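Octaprenyl Pyrophosphate Synthase (Helicobacter pylori, PDB 3TC1) probably catalyses the magnesium-dependent condensation of isopentenyl diphosphate units onto an allylic primer to build the C40 chain of octaprenyl diphosphate. Local coordinates at residues B[41-46]-B[61-66]; B[125-130]-B[168-173]; B[162-167]-B[192-197]; B[185-190]-B[284-289]. One frame throughout, in Å; residues are numbered along the deposited sequence.

Contact 1. Residues B[41-46]-B[61-66]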
loop_
_atom_site.group_PDB
_atom_site.type_symbol
_atom_site.label_atom_id
_atom_site.label_comp_id
_atom_site.label_asym_id
_atom_site.label_seq_id
_atom_site.Cartn_x
_atom_site.Cartn_y
_atom_site.Cartn_z
ATOM N N LYS B 41 -16.619 7.195 -14.542
ATOM C CA LYS B 41 -17.470 7.466 -15.702
ATOM C C LYS B 41 -17.939 6.156 -16.320
ATOM O O LYS B 41 -19.104 6.009 -16.695
ATOM C CB LYS B 41 -16.715 8.287 -16.755
ATOM C CG LYS B 41 -16.370 9.712 -16.338
ATOM C CD LYS B 41 -15.535 10.384 -17.419
ATOM C CE LYS B 41 -15.232 11.837 -17.099
ATOM N NZ LYS B 41 -14.464 12.480 -18.211
ATOM N N LEU B 42 -17.022 5.204 -16.422
ATOM C CA LEU B 42 -17.344 3.895 -16.972
ATOM C C LEU B 42 -18.351 3.161 -16.093
ATOM O O LEU B 42 -19.325 2.592 -16.592
ATOM C CB LEU B 42 -16.074 3.057 -17.100
ATOM C CG LEU B 42 -15.138 3.485 -18.225
ATOM C CD1 LEU B 42 -13.835 2.707 -18.150
ATOM C CD2 LEU B 42 -15.835 3.246 -19.556
ATOM N N MET B 43 -18.108 3.174 -14.786
ATOM C CA MET B 43 -18.979 2.507 -13.826
ATOM C C MET B 43 -20.341 3.182 -13.689
ATOM O O MET B 43 -21.367 2.506 -13.639
ATOM C CB MET B 43 -18.299 2.454 -12.454
ATOM C CG MET B 43 -17.003 1.656 -12.438
ATOM S SD MET B 43 -16.028 1.997 -10.963
ATOM C CE MET B 43 -16.803 0.889 -9.809
ATOM N N LEU B 44 -20.352 4.510 -13.618
ATOM C CA LEU B 44 -21.605 5.248 -13.477
ATOM C C LEU B 44 -22.546 4.986 -14.650
ATOM O O LEU B 44 -23.762 5.110 -14.514
ATOM C CB LEU B 44 -21.334 6.752 -13.378
ATOM C CG LEU B 44 -20.674 7.278 -12.102
ATOM C CD1 LEU B 44 -20.263 8.724 -12.301
ATOM C CD2 LEU B 44 -21.633 7.152 -10.939
ATOM N N ALA B 45 -21.974 4.618 -15.792
ATOM C CA ALA B 45 -22.743 4.352 -17.004
ATOM C C ALA B 45 -23.677 3.155 -16.893
ATOM O O ALA B 45 -24.555 2.970 -17.741
ATOM C CB ALA B 45 -21.798 4.157 -18.189
ATOM N N LEU B 46 -23.486 2.338 -15.860
ATOM C CA LEU B 46 -24.330 1.165 -15.666
ATOM C C LEU B 46 -25.594 1.481 -14.876
ATOM O O LEU B 46 -26.524 0.677 -14.840
ATOM C CB LEU B 46 -23.549 0.045 -14.965
ATOM C CG LEU B 46 -22.622 -0.777 -15.869
ATOM C CD1 LEU B 46 -21.536 0.118 -16.450
ATOM C CD2 LEU B 46 -22.004 -1.917 -15.073
ATOM N N ASN B 61 -20.256 4.988 -3.518
ATOM C CA ASN B 61 -19.229 4.530 -2.585
ATOM C C ASN B 61 -18.254 3.619 -3.311
ATOM O O ASN B 61 -17.046 3.680 -3.079
ATOM C CB ASN B 61 -19.840 3.763 -1.404
ATOM C CG ASN B 61 -20.468 4.677 -0.380
ATOM O OD1 ASN B 61 -20.270 5.887 -0.415
ATOM N ND2 ASN B 61 -21.223 4.099 0.553
ATOM N N LEU B 62 -18.781 2.766 -4.183
ATOM C CA LEU B 62 -17.941 1.850 -4.943
ATOM C C LEU B 62 -16.995 2.620 -5.857
ATOM O O LEU B 62 -15.818 2.262 -5.997
ATOM C CB LEU B 62 -18.801 0.897 -5.780
ATOM C CG LEU B 62 -18.020 -0.179 -6.549
ATOM C CD1 LEU B 62 -17.245 -1.040 -5.569
ATOM C CD2 LEU B 62 -18.982 -1.055 -7.352
ATOM N N CYS B 63 -17.517 3.666 -6.496
ATOM C CA CYS B 63 -16.710 4.495 -7.389
ATOM C C CYS B 63 -15.625 5.202 -6.579
ATOM O O CYS B 63 -14.503 5.383 -7.044
ATOM C CB CYS B 63 -17.583 5.539 -8.090
ATOM S SG CYS B 63 -18.717 4.876 -9.338
ATOM N N THR B 64 -15.969 5.599 -5.361
ATOM C CA THR B 64 -15.020 6.281 -4.498
ATOM C C THR B 64 -13.868 5.337 -4.161
ATOM O O THR B 64 -12.703 5.728 -4.205
ATOM C CB THR B 64 -15.709 6.771 -3.211
ATOM O OG1 THR B 64 -16.784 7.650 -3.563
ATOM C CG2 THR B 64 -14.723 7.528 -2.328
ATOM N N ILE B 65 -14.204 4.092 -3.831
ATOM C CA ILE B 65 -13.215 3.068 -3.514
ATOM C C ILE B 65 -12.283 2.867 -4.711
ATOM O O ILE B 65 -11.061 2.827 -4.562
ATOM C CB ILE B 65 -13.912 1.718 -3.182
ATOM C CG1 ILE B 65 -14.615 1.819 -1.826
ATOM C CG2 ILE B 65 -12.901 0.572 -3.195
ATOM C CD1 ILE B 65 -15.544 0.644 -1.533
ATOM N N VAL B 66 -12.864 2.747 -5.900
ATOM C CA VAL B 66 -12.065 2.556 -7.104
ATOM C C VAL B 66 -11.132 3.737 -7.403
ATOM O O VAL B 66 -9.974 3.537 -7.773
ATOM C CB VAL B 66 -12.970 2.285 -8.327
ATOM C CG1 VAL B 66 -12.169 2.398 -9.622
ATOM C CG2 VAL B 66 -13.573 0.879 -8.215
#
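The short helix that carries residues 41-44 and the long helix 53-80, which carries residues 61-66, run in roughly opposite directions. Their backbones come nearest at Met43 and Cys63, whose CA atoms lie 7.1 Å apart. No hydrogen bond links the two segments, and the space between them is bridged by side chains alone. Met43 does most of the work. Its CG stands anti to the carbonyl carbon, chi2 is extended (164°), and a bend at chi3 (84°) turns the terminal methyl into the notch between two side chains one helical turn apart. There Met43 CE touches Leu62 CG at 3.6 Å and Val66 CG2 at the same 3.6 Å. Met43 crosses Leu62 at about a right angle but meets Val66 tip to tip, with Met43 SD also 3.9 Å from Val66 CG2. Nearer the root of the chain, Met43 CB rests 4.0 Å from Cys63 SG. The same sulfur receives a second neighbour, as the end of Leu44 comes nearer than its root and puts Leu44 CD2 4.0 Å from Cys63 SG. All five side chains are buried. Ile9 of helix 3-18 and Met174 of helix 152-177 also pack against Cys63, while Phe166 and Ser170 meet Val66, so the interface has further helices beside it. Helix 38-44 is thus packed, through aliphatic and sulfur-bearing side chains, against the long helix 53-80 in the interior of the all-alpha polyprenyl synthase fold.

Contact 2. Residues B[125-130]-B[168-173]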
loop_
_atom_site.group_PDB
_atom_site.type_symbol
_atom_site.label_atom_id
_atom_site.label_comp_id
_atom_site.label_asym_id
_atom_site.label_seq_id
_atom_site.Cartn_x
_atom_site.Cartn_y
_atom_site.Cartn_z
ATOM N N GLN B 125 -13.580 -9.238 -3.084
ATOM C CA GLN B 125 -12.560 -10.108 -3.656
ATOM C C GLN B 125 -12.149 -9.686 -5.060
ATOM O O GLN B 125 -10.978 -9.762 -5.410
ATOM C CB GLN B 125 -13.038 -11.558 -3.673
ATOM C CG GLN B 125 -13.144 -12.176 -2.290
ATOM C CD GLN B 125 -13.298 -13.681 -2.331
ATOM O OE1 GLN B 125 -13.469 -14.324 -1.297
ATOM N NE2 GLN B 125 -13.233 -14.252 -3.525
ATOM N N ALA B 126 -13.110 -9.244 -5.867
ATOM C CA ALA B 126 -12.796 -8.819 -7.227
ATOM C C ALA B 126 -11.840 -7.633 -7.205
ATOM O O ALA B 126 -10.827 -7.624 -7.906
ATOM C CB ALA B 126 -14.074 -8.456 -7.976
ATOM N N LEU B 127 -12.143 -6.633 -6.387
ATOM C CA LEU B 127 -11.272 -5.469 -6.329
ATOM C C LEU B 127 -9.959 -5.711 -5.589
ATOM O O LEU B 127 -8.913 -5.234 -6.032
ATOM C CB LEU B 127 -12.006 -4.273 -5.715
ATOM C CG LEU B 127 -13.079 -3.627 -6.599
ATOM C CD1 LEU B 127 -13.637 -2.414 -5.888
ATOM C CD2 LEU B 127 -12.483 -3.218 -7.941
ATOM N N SER B 128 -9.990 -6.443 -4.474
ATOM C CA SER B 128 -8.737 -6.678 -3.757
ATOM C C SER B 128 -7.805 -7.529 -4.620
ATOM O O SER B 128 -6.586 -7.365 -4.585
ATOM C CB SER B 128 -8.981 -7.329 -2.379
ATOM O OG SER B 128 -9.528 -8.631 -2.466
ATOM N N ASN B 129 -8.378 -8.413 -5.428
ATOM C CA ASN B 129 -7.560 -9.244 -6.303
ATOM C C ASN B 129 -6.960 -8.378 -7.408
ATOM O O ASN B 129 -5.848 -8.637 -7.876
ATOM C CB ASN B 129 -8.393 -10.362 -6.930
ATOM C CG ASN B 129 -7.587 -11.211 -7.901
ATOM O OD1 ASN B 129 -6.650 -11.911 -7.510
ATOM N ND2 ASN B 129 -7.942 -11.140 -9.180
ATOM N N ALA B 130 -7.699 -7.353 -7.821
ATOM C CA ALA B 130 -7.233 -6.446 -8.864
ATOM C C ALA B 130 -6.055 -5.637 -8.332
ATOM O O ALA B 130 -5.119 -5.335 -9.068
ATOM C CB ALA B 130 -8.365 -5.509 -9.305
ATOM N N GLU B 168 -11.507 -3.915 -15.697
ATOM C CA GLU B 168 -12.381 -5.078 -15.809
ATOM C C GLU B 168 -13.046 -5.340 -14.459
ATOM O O GLU B 168 -14.264 -5.521 -14.378
ATOM C CB GLU B 168 -11.574 -6.313 -16.207
ATOM C CG GLU B 168 -12.353 -7.618 -16.086
ATOM C CD GLU B 168 -11.493 -8.843 -16.326
ATOM O OE1 GLU B 168 -10.380 -8.905 -15.769
ATOM O OE2 GLU B 168 -11.933 -9.750 -17.061
ATOM N N ALA B 169 -12.232 -5.359 -13.402
ATOM C CA ALA B 169 -12.727 -5.616 -12.050
ATOM C C ALA B 169 -13.661 -4.528 -11.546
ATOM O O ALA B 169 -14.603 -4.801 -10.796
ATOM C CB ALA B 169 -11.553 -5.779 -11.085
ATOM N N SER B 170 -13.398 -3.288 -11.940
ATOM C CA SER B 170 -14.238 -2.180 -11.506
ATOM C C SER B 170 -15.632 -2.267 -12.125
ATOM O O SER B 170 -16.635 -2.025 -11.451
ATOM C CB SER B 170 -13.593 -0.842 -11.877
ATOM O OG SER B 170 -12.363 -0.674 -11.200
ATOM N N LEU B 171 -15.693 -2.611 -13.406
ATOM C CA LEU B 171 -16.976 -2.728 -14.093
ATOM C C LEU B 171 -17.747 -3.964 -13.644
ATOM O O LEU B 171 -18.972 -3.931 -13.526
ATOM C CB LEU B 171 -16.761 -2.757 -15.606
ATOM C CG LEU B 171 -16.708 -1.362 -16.239
ATOM C CD1 LEU B 171 -16.061 -1.420 -17.605
ATOM C CD2 LEU B 171 -18.121 -0.806 -16.331
ATOM N N LYS B 172 -17.023 -5.052 -13.405
ATOM C CA LYS B 172 -17.633 -6.296 -12.959
ATOM C C LYS B 172 -18.254 -6.059 -11.586
ATOM O O LYS B 172 -19.353 -6.534 -11.298
ATOM C CB LYS B 172 -16.570 -7.395 -12.883
ATOM C CG LYS B 172 -17.094 -8.771 -12.509
ATOM C CD LYS B 172 -15.949 -9.774 -12.376
ATOM C CE LYS B 172 -16.444 -11.143 -11.930
ATOM N NZ LYS B 172 -15.327 -12.125 -11.808
ATOM N N SER B 173 -17.552 -5.304 -10.748
ATOM C CA SER B 173 -18.038 -5.002 -9.410
ATOM C C SER B 173 -19.304 -4.145 -9.427
ATOM O O SER B 173 -20.201 -4.354 -8.614
ATOM C CB SER B 173 -16.951 -4.299 -8.594
ATOM O OG SER B 173 -15.856 -5.172 -8.371
#
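Ser173 OG lies anti to its own carbonyl carbon, beside the backbone N (chi1 -66°), and so folds back over the preceding turn of helix 152-177. Leu127 has the same first torsion, and its extended chi2 carries CD1 onward and leaves CD2 turned to the facing helix. The two helices are antiparallel, with segment axes at 172° and 8.9 Å apart at closest approach. Small residues permit this spacing: the CA atoms of Ala126 and Ala169 are 5.8 Å apart, and Ala169 CB rests 3.7 Å from Ala130 CB and 3.7 Å from Ala126 O. Next to the alanines, Leu127 CG packs 3.6 Å from Ser173 OG, and Leu127 CD2 sits 3.9 Å from Ala169 O. Leu62 and Val66 of helix 53-80 also pack on Leu127. On helix 121-144, Ser128 OG is hydrogen-bonded to Ser117 OG of the second subunit, so this helix lies between its own chain's interior and the dimer interface. No hydrogen bond crosses the contact. Instead, Ser173 OG donates to Ala169 O at 2.8 Å, in the carbonyl plane with a C=O...O angle of 156°, and that carbonyl also accepts from Ser173 N. The buried hydroxyl is thus satisfied within its own helix, and what it offers Leu127 and Ala126 is a compact van der Waals surface.

Contact 3. Residues B[162-167]-B[192-197]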
loop_
_atom_site.group_PDB
_atom_site.type_symbol
_atom_site.label_atom_id
_atom_site.label_comp_id
_atom_site.label_asym_id
_atom_site.label_seq_id
_atom_site.Cartn_x
_atom_site.Cartn_y
_atom_site.Cartn_z
ATOM N N LYS B 162 -1.272 -4.230 -14.927
ATOM C CA LYS B 162 -1.251 -2.839 -14.478
ATOM C C LYS B 162 -2.436 -1.970 -14.867
ATOM O O LYS B 162 -2.735 -0.997 -14.175
ATOM C CB LYS B 162 0.022 -2.136 -14.955
ATOM C CG LYS B 162 1.280 -2.531 -14.216
ATOM C CD LYS B 162 2.409 -1.551 -14.511
ATOM C CE LYS B 162 2.055 -0.147 -14.034
ATOM N NZ LYS B 162 3.109 0.848 -14.375
ATOM N N THR B 163 -3.114 -2.304 -15.961
ATOM C CA THR B 163 -4.232 -1.479 -16.400
ATOM C C THR B 163 -5.559 -2.156 -16.718
ATOM O O THR B 163 -6.595 -1.772 -16.182
ATOM C CB THR B 163 -3.845 -0.653 -17.660
ATOM O OG1 THR B 163 -2.719 0.180 -17.364
ATOM C CG2 THR B 163 -5.011 0.221 -18.109
ATOM N N ALA B 164 -5.531 -3.146 -17.599
ATOM C CA ALA B 164 -6.757 -3.804 -18.038
ATOM C C ALA B 164 -7.620 -4.479 -16.981
ATOM O O ALA B 164 -8.814 -4.199 -16.889
ATOM C CB ALA B 164 -6.434 -4.790 -19.151
ATOM N N HIS B 165 -7.030 -5.374 -16.196
ATOM C CA HIS B 165 -7.778 -6.100 -15.172
ATOM C C HIS B 165 -8.456 -5.249 -14.105
ATOM O O HIS B 165 -9.501 -5.629 -13.585
ATOM C CB HIS B 165 -6.879 -7.145 -14.510
ATOM C CG HIS B 165 -6.608 -8.335 -15.378
ATOM N ND1 HIS B 165 -7.608 -9.177 -15.817
ATOM C CD2 HIS B 165 -5.457 -8.808 -15.910
ATOM C CE1 HIS B 165 -7.084 -10.119 -16.581
ATOM N NE2 HIS B 165 -5.781 -9.919 -16.655
ATOM N N PHE B 166 -7.866 -4.111 -13.763
ATOM C CA PHE B 166 -8.465 -3.240 -12.765
ATOM C C PHE B 166 -9.762 -2.636 -13.317
ATOM O O PHE B 166 -10.782 -2.585 -12.621
ATOM C CB PHE B 166 -7.467 -2.149 -12.364
ATOM C CG PHE B 166 -7.993 -1.176 -11.348
ATOM C CD1 PHE B 166 -8.861 -1.589 -10.340
ATOM C CD2 PHE B 166 -7.587 0.153 -11.375
ATOM C CE1 PHE B 166 -9.316 -0.686 -9.373
ATOM C CE2 PHE B 166 -8.033 1.060 -10.414
ATOM C CZ PHE B 166 -8.901 0.637 -9.411
ATOM N N ILE B 167 -9.735 -2.180 -14.566
ATOM C CA ILE B 167 -10.943 -1.615 -15.168
ATOM C C ILE B 167 -11.972 -2.742 -15.287
ATOM O O ILE B 167 -13.159 -2.556 -15.004
ATOM C CB ILE B 167 -10.648 -1.000 -16.559
ATOM C CG1 ILE B 167 -9.696 0.187 -16.397
ATOM C CG2 ILE B 167 -11.949 -0.534 -17.223
ATOM C CD1 ILE B 167 -9.218 0.799 -17.708
ATOM N N PHE B 192 -11.771 -2.773 -23.116
ATOM C CA PHE B 192 -11.665 -1.316 -23.118
ATOM C C PHE B 192 -10.331 -0.933 -22.485
ATOM O O PHE B 192 -9.660 -0.010 -22.942
ATOM C CB PHE B 192 -12.797 -0.676 -22.301
ATOM C CG PHE B 192 -12.670 0.821 -22.163
ATOM C CD1 PHE B 192 -13.256 1.676 -23.096
ATOM C CD2 PHE B 192 -11.913 1.377 -21.134
ATOM C CE1 PHE B 192 -13.088 3.062 -23.006
ATOM C CE2 PHE B 192 -11.739 2.761 -21.038
ATOM C CZ PHE B 192 -12.328 3.603 -21.978
ATOM N N GLY B 193 -9.969 -1.643 -21.415
ATOM C CA GLY B 193 -8.723 -1.379 -20.717
ATOM C C GLY B 193 -7.500 -1.654 -21.574
ATOM O O GLY B 193 -6.512 -0.923 -21.509
ATOM N N MET B 194 -7.560 -2.714 -22.372
ATOM C CA MET B 194 -6.452 -3.058 -23.260
ATOM C C MET B 194 -6.300 -1.954 -24.311
ATOM O O MET B 194 -5.199 -1.456 -24.543
ATOM C CB MET B 194 -6.713 -4.405 -23.956
ATOM C CG MET B 194 -6.677 -5.624 -23.023
ATOM S SD MET B 194 -5.090 -5.845 -22.174
ATOM C CE MET B 194 -4.137 -6.688 -23.435
ATOM N N ALA B 195 -7.410 -1.570 -24.940
ATOM C CA ALA B 195 -7.371 -0.519 -25.956
ATOM C C ALA B 195 -6.886 0.794 -25.339
ATOM O O ALA B 195 -6.062 1.506 -25.918
ATOM C CB ALA B 195 -8.745 -0.329 -26.564
ATOM N N PHE B 196 -7.401 1.098 -24.154
ATOM C CA PHE B 196 -7.041 2.318 -23.448
ATOM C C PHE B 196 -5.537 2.467 -23.222
ATOM O O PHE B 196 -4.974 3.528 -23.475
ATOM C CB PHE B 196 -7.750 2.378 -22.093
ATOM C CG PHE B 196 -7.333 3.548 -21.250
ATOM C CD1 PHE B 196 -7.794 4.830 -21.535
ATOM C CD2 PHE B 196 -6.440 3.376 -20.197
ATOM C CE1 PHE B 196 -7.368 5.926 -20.786
ATOM C CE2 PHE B 196 -6.008 4.467 -19.440
ATOM C CZ PHE B 196 -6.475 5.742 -19.739
ATOM N N GLN B 197 -4.884 1.413 -22.745
ATOM C CA GLN B 197 -3.452 1.495 -22.482
ATOM C C GLN B 197 -2.614 1.497 -23.757
ATOM O O GLN B 197 -1.528 2.074 -23.784
ATOM C CB GLN B 197 -3.002 0.353 -21.570
ATOM C CG GLN B 197 -1.573 0.517 -21.049
ATOM C CD GLN B 197 -1.368 1.839 -20.328
ATOM O OE1 GLN B 197 -2.070 2.149 -19.363
ATOM N NE2 GLN B 197 -0.405 2.628 -20.795
#
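Helices 152-177 and 182-205 cross here in the core of the polyprenyl synthase fold, just ahead of Asp200 and Asp201, which begin the second aspartate-rich DDxxD motif. The axes of the two segments cross at 148° and come within 7.8 Å. Gln197 leaves its helix with CG anti to the backbone N, then bends at chi2. Its CB lies 4.0 Å from Thr163 CG2, CG and CD cross Thr163 at about a right angle near its OG1, and OE1 accepts a hydrogen bond from Thr163 OG1 at 2.9 Å. The hydroxyl approaches at a C=O...O angle of 120° and from above the carbonyl plane, 35° out of it. At the other branch of the amide, NE2 is hydrogen-bonded to Asp201 OD1, so both ends of the group are held and its rotation is fixed; the side chain lies about 5 Å from the bound magnesium ion. The bond from Thr163 therefore holds an amide close to both the metal and the DDxxD aspartates. One turn before Gln197, at Gly193, the backbones come closest: the CA atoms of Gly193 and Ala164 are only 4.1 Å apart, a closeness that the bare CA of Gly193 allows. Ile167 CD1 covers that CA at 3.7 Å. Met194, bent at chi2 and chi3, brings SD to 3.5 Å from Ala164 CB.

Contact 4. Residues B[185-190]-B[284-289]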
loop_
_atom_site.group_PDB
_atom_site.type_symbol
_atom_site.label_atom_id
_atom_site.label_comp_id
_atom_site.label_asym_id
_atom_site.label_seq_id
_atom_site.Cartn_x
_atom_site.Cartn_y
_atom_site.Cartn_z
ATOM N N TYR B 185 -20.113 -7.072 -18.687
ATOM C CA TYR B 185 -19.382 -5.868 -18.339
ATOM C C TYR B 185 -17.918 -6.084 -17.974
ATOM O O TYR B 185 -17.098 -5.185 -18.153
ATOM C CB TYR B 185 -20.144 -5.127 -17.244
ATOM C CG TYR B 185 -21.454 -4.582 -17.773
ATOM C CD1 TYR B 185 -21.477 -3.446 -18.581
ATOM C CD2 TYR B 185 -22.659 -5.246 -17.536
ATOM C CE1 TYR B 185 -22.660 -2.988 -19.144
ATOM C CE2 TYR B 185 -23.851 -4.795 -18.098
ATOM C CZ TYR B 185 -23.843 -3.666 -18.900
ATOM O OH TYR B 185 -25.015 -3.212 -19.459
ATOM N N ALA B 186 -17.584 -7.268 -17.474
ATOM C CA ALA B 186 -16.198 -7.568 -17.150
ATOM C C ALA B 186 -15.476 -7.664 -18.494
ATOM O O ALA B 186 -14.349 -7.192 -18.652
ATOM C CB ALA B 186 -16.100 -8.893 -16.409
ATOM N N ASP B 187 -16.154 -8.274 -19.463
ATOM C CA ASP B 187 -15.614 -8.445 -20.805
ATOM C C ASP B 187 -15.416 -7.081 -21.465
ATOM O O ASP B 187 -14.390 -6.837 -22.104
ATOM C CB ASP B 187 -16.568 -9.309 -21.639
ATOM C CG ASP B 187 -15.928 -9.824 -22.913
ATOM O OD1 ASP B 187 -14.864 -10.471 -22.823
ATOM O OD2 ASP B 187 -16.493 -9.591 -24.002
ATOM N N PHE B 188 -16.392 -6.192 -21.307
ATOM C CA PHE B 188 -16.289 -4.847 -21.870
ATOM C C PHE B 188 -15.136 -4.112 -21.194
ATOM O O PHE B 188 -14.351 -3.427 -21.849
ATOM C CB PHE B 188 -17.576 -4.053 -21.639
ATOM C CG PHE B 188 -17.465 -2.596 -22.021
ATOM C CD1 PHE B 188 -17.727 -2.179 -23.325
ATOM C CD2 PHE B 188 -17.060 -1.648 -21.085
ATOM C CE1 PHE B 188 -17.585 -0.838 -23.692
ATOM C CE2 PHE B 188 -16.913 -0.302 -21.441
ATOM C CZ PHE B 188 -17.176 0.102 -22.747
ATOM N N GLY B 189 -15.044 -4.256 -19.876
ATOM C CA GLY B 189 -13.987 -3.597 -19.132
ATOM C C GLY B 189 -12.583 -4.037 -19.510
ATOM O O GLY B 189 -11.690 -3.205 -19.658
ATOM N N LEU B 190 -12.380 -5.343 -19.667
ATOM C CA LEU B 190 -11.060 -5.871 -20.010
ATOM C C LEU B 190 -10.576 -5.378 -21.372
ATOM O O LEU B 190 -9.437 -4.923 -21.515
ATOM C CB LEU B 190 -11.082 -7.402 -20.011
ATOM C CG LEU B 190 -9.741 -8.083 -20.298
ATOM C CD1 LEU B 190 -8.786 -7.827 -19.136
ATOM C CD2 LEU B 190 -9.950 -9.584 -20.500
ATOM N N LEU B 284 -17.221 -3.033 -27.760
ATOM C CA LEU B 284 -18.531 -2.697 -28.299
ATOM C C LEU B 284 -19.342 -3.969 -28.524
ATOM O O LEU B 284 -20.551 -3.999 -28.289
ATOM C CB LEU B 284 -18.368 -1.929 -29.612
ATOM C CG LEU B 284 -17.721 -0.548 -29.476
ATOM C CD1 LEU B 284 -17.352 0.002 -30.843
ATOM C CD2 LEU B 284 -18.685 0.390 -28.762
ATOM N N GLU B 285 -18.663 -5.014 -28.979
ATOM C CA GLU B 285 -19.291 -6.305 -29.233
ATOM C C GLU B 285 -19.933 -6.837 -27.952
ATOM O O GLU B 285 -21.100 -7.229 -27.941
ATOM C CB GLU B 285 -18.241 -7.300 -29.734
ATOM C CG GLU B 285 -18.787 -8.665 -30.113
ATOM C CD GLU B 285 -19.633 -8.626 -31.369
ATOM O OE1 GLU B 285 -20.662 -7.919 -31.377
ATOM O OE2 GLU B 285 -19.268 -9.305 -32.353
ATOM N N ALA B 286 -19.158 -6.833 -26.872
ATOM C CA ALA B 286 -19.611 -7.319 -25.573
ATOM C C ALA B 286 -20.926 -6.702 -25.111
ATOM O O ALA B 286 -21.785 -7.398 -24.575
ATOM C CB ALA B 286 -18.523 -7.080 -24.520
ATOM N N ILE B 287 -21.086 -5.400 -25.314
ATOM C CA ILE B 287 -22.304 -4.718 -24.894
ATOM C C ILE B 287 -23.298 -4.506 -26.036
ATOM O O ILE B 287 -24.180 -3.650 -25.947
ATOM C CB ILE B 287 -21.978 -3.352 -24.265
ATOM C CG1 ILE B 287 -21.308 -2.447 -25.302
ATOM C CG2 ILE B 287 -21.079 -3.551 -23.046
ATOM C CD1 ILE B 287 -21.068 -1.023 -24.822
ATOM N N LYS B 288 -23.152 -5.289 -27.099
ATOM C CA LYS B 288 -24.038 -5.196 -28.256
ATOM C C LYS B 288 -25.478 -5.347 -27.774
ATOM O O LYS B 288 -26.346 -4.533 -28.098
ATOM C CB LYS B 288 -23.712 -6.313 -29.253
ATOM C CG LYS B 288 -23.803 -5.922 -30.721
ATOM C CD LYS B 288 -22.727 -4.909 -31.088
ATOM C CE LYS B 288 -22.530 -4.819 -32.595
ATOM N NZ LYS B 288 -21.987 -6.091 -33.158
ATOM N N GLY B 289 -25.716 -6.390 -26.984
ATOM C CA GLY B 289 -27.044 -6.649 -26.458
ATOM C C GLY B 289 -27.654 -5.468 -25.728
ATOM O O GLY B 289 -28.783 -5.071 -26.013
#
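At the end of helix 268-286, where the chain leaves helical geometry, the last turn of that helix packs on the early turns of helix 182-205 in the polyprenyl synthase fold. The backbones are nearest at Phe188 and Ala286, with CA atoms 5.6 Å apart, and no hydrogen bond spans the gap. Ile287 is the first residue beyond the helix to abandon helical angles, and with Phe188 it carries the apolar part of the contact. Its CG1 takes the crowded position between the backbone N and the carbonyl carbon (chi1 62°), which leaves CG2 anti to the carbonyl carbon and sends both branches across the side chain of Phe188. Ile287 CG2 meets Phe188 CD1 at 3.6 Å and Phe188 CB at 3.8 Å, whereas the tip, Ile287 CD1, reaches Phe188 CE1 at 3.7 Å; the two side chains cross obliquely. Phe188 is placed for this by a CG anti to its backbone N (chi1 172°). The same isoleucine methyl meets a second aromatic, Tyr185 CE1 lying 4.2 Å from Ile287 CG2. Ala286 CB points at helix 182-205 and touches the carboxylate of Asp187 at OD2 (3.3 Å), a packing contact and not a bond. Leu295 of helix 293-301 also touches Phe188, and Glu296 of that helix touches Ile287, while Leu171 of helix 152-177 packs on Phe188. The C-terminal end of helix 268-286 is thereby packed on helix 182-205, beside helix 293-301, in the all-alpha polyprenyl synthase fold.

How the contacts relate
Helix 152-177 ties contact 2 to contact 3, and helix 182-205 ties contact 3 to contact 4; the centres in these two pairs are about 12 and 13 Å apart. Contacts 1 and 2, with centres about 11 Å apart, share packing: Met43 CE lies 3.3 Å from Ser170 O, and Leu46 CD1 is 3.5 Å from Leu171 CD2. Leu171 then reaches contact 4, its CD1 being 3.6 Å from Phe188 CD2. Leu42 CD1, 3.6 Å from Phe192 CE2, joins contact 1 to contact 3. Of the four, contact 3 lies closest to the centre of the chain, and its Gln197 side chain is about 5 Å from the bound magnesium ion, while contact 4 lies farthest out.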